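Local coordinates for SPD1 nuclease (Streptococcus pyogenes, PDB 2XGR), which is an extracellular DNase encoded by a prophage, a probably metal-dependent endonuclease of the non-specific His-Me finger family that hydrolyses DNA, at residues I78-D82 / R83-K87. Numbering follows the deposited sequence.
Sequences IQLQD and RHETK
His-84 N donates to Gln-81 O at 2.9 Å (N-H...O 158°) and Glu-85 N, more nearly straight, to Asp-82 O at 3.2 Å; these successive i+3 to i bonds mark a short 3-10 segment as the chain leaves strand 76-80. Among the charged groups, Asp-82 OD2 and Lys-87 NZ form a salt bridge whose hydrogen bond is weak at 3.4 Å; the extended lysine chain meets the carboxylate nearly at right angles. Asp-82 CG is anti to the backbone N (chi1 177°), which swings the carboxylate toward Lys-87; its OD1 also lies 4.1 Å from Glu-85 OE2, a like-charge approach that the ammonium may partly offset. Gln-81 and Arg-83 run alongside each other. Gln-81 OE1 sits above one guanidinium face, offset toward its rim and 3.1 Å from Arg-83 NE, the planes 33° apart, too poorly angled for a hydrogen bond. Apolar contacts include Leu-80 CD1 against Glu-85 CG, 3.9 Å apart. Beyond the turn, Arg-83 NH2 bonds to Pro-175 O, the His-84 ring meets Tyr-60 and Trp-178, and Leu-80 and Glu-85 both touch Leu-171 of helix 160-173. The geometry suggests that main-chain bonds set the turn, while the long, weak salt bridge to exposed Lys-87 adds less.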
ATOM      1  N   ILE A  78      -5.318  -3.595   5.633  1.00  6.40           N
ATOM      2  CA  ILE A  78      -6.537  -4.245   5.133  1.00  6.03           C
ATOM      3  C   ILE A  78      -6.315  -5.744   4.973  1.00  6.22           C
ATOM      4  O   ILE A  78      -5.180  -6.217   4.731  1.00  6.64           O
ATOM      5  CB  ILE A  78      -6.958  -3.549   3.802  1.00  3.97           C
ATOM      6  CG1 ILE A  78      -8.415  -3.899   3.388  1.00  6.30           C
ATOM      7  CG2 ILE A  78      -5.945  -3.842   2.634  1.00  5.49           C
ATOM      8  CD1 ILE A  78      -8.927  -2.938   2.226  1.00  9.05           C
ATOM      9  N   GLN A  79      -7.401  -6.498   5.063  1.00  6.12           N
ATOM     10  CA  GLN A  79      -7.308  -7.907   4.682  1.00  6.46           C
ATOM     11  C   GLN A  79      -8.589  -8.182   3.878  1.00  8.74           C
ATOM     12  O   GLN A  79      -9.702  -7.923   4.372  1.00  8.99           O
ATOM     13  CB  GLN A  79      -7.130  -8.772   5.947  1.00  6.91           C
ATOM     14  CG  GLN A  79      -6.780 -10.221   5.556  1.00 11.34           C
ATOM     15  CD  GLN A  79      -6.550 -11.087   6.743  1.00 11.50           C
ATOM     16  OE1 GLN A  79      -7.390 -11.960   7.032  1.00 13.01           O
ATOM     17  NE2 GLN A  79      -5.437 -10.849   7.474  1.00  8.01           N
ATOM     18  N   LEU A  80      -8.427  -8.516   2.590  1.00  6.94           N
ATOM     19  CA  LEU A  80      -9.631  -8.546   1.709  1.00  8.49           C
ATOM     20  C   LEU A  80      -9.496  -9.608   0.638  1.00  8.36           C
ATOM     21  O   LEU A  80      -8.353 -10.069   0.336  1.00  8.03           O
ATOM     22  CB  LEU A  80      -9.894  -7.128   1.077  1.00  6.17           C
ATOM     23  CG  LEU A  80      -9.037  -6.785  -0.171  1.00  7.90           C
ATOM     24  CD1 LEU A  80      -9.656  -5.642  -1.006  1.00  8.63           C
ATOM     25  CD2 LEU A  80      -7.508  -6.417   0.274  1.00  5.38           C
ATOM     26  N   GLN A  81     -10.639  -9.946   0.025  1.00  7.91           N
ATOM     27  CA  GLN A  81     -10.660 -10.614  -1.288  1.00  8.99           C
ATOM     28  C   GLN A  81     -11.070  -9.682  -2.397  1.00  8.39           C
ATOM     29  O   GLN A  81     -11.618  -8.604  -2.181  1.00  9.47           O
ATOM     30  CB  GLN A  81     -11.643 -11.830  -1.247  1.00  7.85           C
ATOM     31  CG  GLN A  81     -11.338 -12.816  -0.089  1.00 10.70           C
ATOM     32  CD  GLN A  81     -12.395 -13.928  -0.095  1.00 14.88           C
ATOM     33  OE1 GLN A  81     -13.569 -13.631   0.022  1.00 17.29           O
ATOM     34  NE2 GLN A  81     -11.979 -15.168  -0.205  1.00 14.62           N
ATOM     35  N   ASP A  82     -10.915 -10.188  -3.628  1.00  9.36           N
ATOM     36  CA  ASP A  82     -11.259  -9.429  -4.822  1.00 10.26           C
ATOM     37  C   ASP A  82     -12.717  -8.949  -4.722  1.00 12.23           C
ATOM     38  O   ASP A  82     -13.009  -7.778  -5.029  1.00 10.18           O
ATOM     39  CB  ASP A  82     -11.136 -10.317  -6.052  1.00 10.24           C
ATOM     40  CG  ASP A  82     -11.559  -9.600  -7.343  1.00 18.64           C
ATOM     41  OD1 ASP A  82     -10.915  -8.664  -7.763  1.00 20.02           O
ATOM     42  OD2 ASP A  82     -12.591  -9.942  -7.895  1.00 24.88           O
ATOM     43  N   ARG A  83     -13.567  -9.791  -4.117  1.00 10.84           N
ATOM     44  CA  ARG A  83     -15.020  -9.461  -4.080  1.00 12.81           C
ATOM     45  C   ARG A  83     -15.346  -8.251  -3.241  1.00 13.61           C
ATOM     46  O   ARG A  83     -16.451  -7.685  -3.330  1.00 12.31           O
ATOM     47  CB  ARG A  83     -15.860 -10.630  -3.530  1.00 11.53           C
ATOM     48  CG  ARG A  83     -15.619 -10.980  -2.073  1.00 12.40           C
ATOM     49  CD  ARG A  83     -16.194 -12.366  -1.770  1.00 19.22           C
ATOM     50  NE  ARG A  83     -15.430 -13.415  -2.498  1.00 28.95           N
ATOM     51  CZ  ARG A  83     -15.631 -14.729  -2.404  1.00 31.98           C
ATOM     52  NH1 ARG A  83     -16.632 -15.192  -1.668  1.00 36.18           N
ATOM     53  NH2 ARG A  83     -14.858 -15.590  -3.068  1.00 27.00           N
ATOM     54  N   HIS A  84     -14.407  -7.890  -2.355  1.00  9.84           N
ATOM     55  CA  HIS A  84     -14.669  -6.792  -1.422  1.00  8.89           C
ATOM     56  C   HIS A  84     -14.234  -5.437  -1.912  1.00  8.43           C
ATOM     57  O   HIS A  84     -14.462  -4.451  -1.205  1.00 10.23           O
ATOM     58  CB  HIS A  84     -13.972  -7.022  -0.118  1.00  8.49           C
ATOM     59  CG  HIS A  84     -14.221  -8.350   0.507  1.00  9.15           C
ATOM     60  ND1 HIS A  84     -15.462  -8.714   1.036  1.00 15.47           N
ATOM     61  CD2 HIS A  84     -13.370  -9.368   0.785  1.00  5.87           C
ATOM     62  CE1 HIS A  84     -15.387  -9.954   1.497  1.00  8.60           C
ATOM     63  NE2 HIS A  84     -14.117 -10.352   1.408  1.00 14.70           N
ATOM     64  N   GLU A  85     -13.609  -5.368  -3.083  1.00  9.09           N
ATOM     65  CA  GLU A  85     -13.061  -4.150  -3.571  1.00  8.90           C
ATOM     66  C   GLU A  85     -14.161  -3.159  -3.909  1.00  9.33           C
ATOM     67  O   GLU A  85     -15.232  -3.555  -4.165  1.00  8.69           O
ATOM     68  CB  GLU A  85     -12.225  -4.369  -4.849  1.00 20.00           C
ATOM     69  CG  GLU A  85     -10.912  -5.032  -4.645  1.00 20.00           C
ATOM     70  CD  GLU A  85     -10.001  -5.055  -5.880  1.00 20.00           C
ATOM     71  OE1 GLU A  85     -10.402  -4.589  -6.904  1.00 20.00           O
ATOM     72  OE2 GLU A  85      -8.934  -5.632  -5.822  1.00 20.00           O
ATOM     73  N   THR A  86     -13.809  -1.880  -3.906  1.00  6.93           N
ATOM     74  CA  THR A  86     -14.673  -0.819  -4.360  1.00  8.33           C
ATOM     75  C   THR A  86     -14.266  -0.338  -5.769  1.00  7.88           C
ATOM     76  O   THR A  86     -13.334   0.416  -5.930  1.00  8.48           O
ATOM     77  CB  THR A  86     -14.604   0.320  -3.316  1.00  9.34           C
ATOM     78  OG1 THR A  86     -15.052  -0.204  -2.025  1.00 10.46           O
ATOM     79  CG2 THR A  86     -15.502   1.447  -3.739  1.00  8.27           C
ATOM     80  N   LYS A  87     -14.787  -0.978  -6.816  1.00  8.69           N
ATOM     81  CA  LYS A  87     -14.271  -0.743  -8.158  1.00 11.64           C
ATOM     82  C   LYS A  87     -15.197   0.302  -8.749  1.00 13.63           C
ATOM     83  O   LYS A  87     -16.383  -0.006  -9.045  1.00 18.52           O
ATOM     84  CB  LYS A  87     -14.321  -2.018  -9.014  1.00 12.68           C
ATOM     85  CG  LYS A  87     -13.814  -3.246  -8.278  1.00 15.69           C
ATOM     86  CD  LYS A  87     -14.062  -4.580  -9.026  1.00 22.19           C
ATOM     87  CE  LYS A  87     -13.152  -5.704  -8.514  1.00 25.57           C
ATOM     88  NZ  LYS A  87     -13.664  -6.968  -9.141  1.00 27.24           N
TER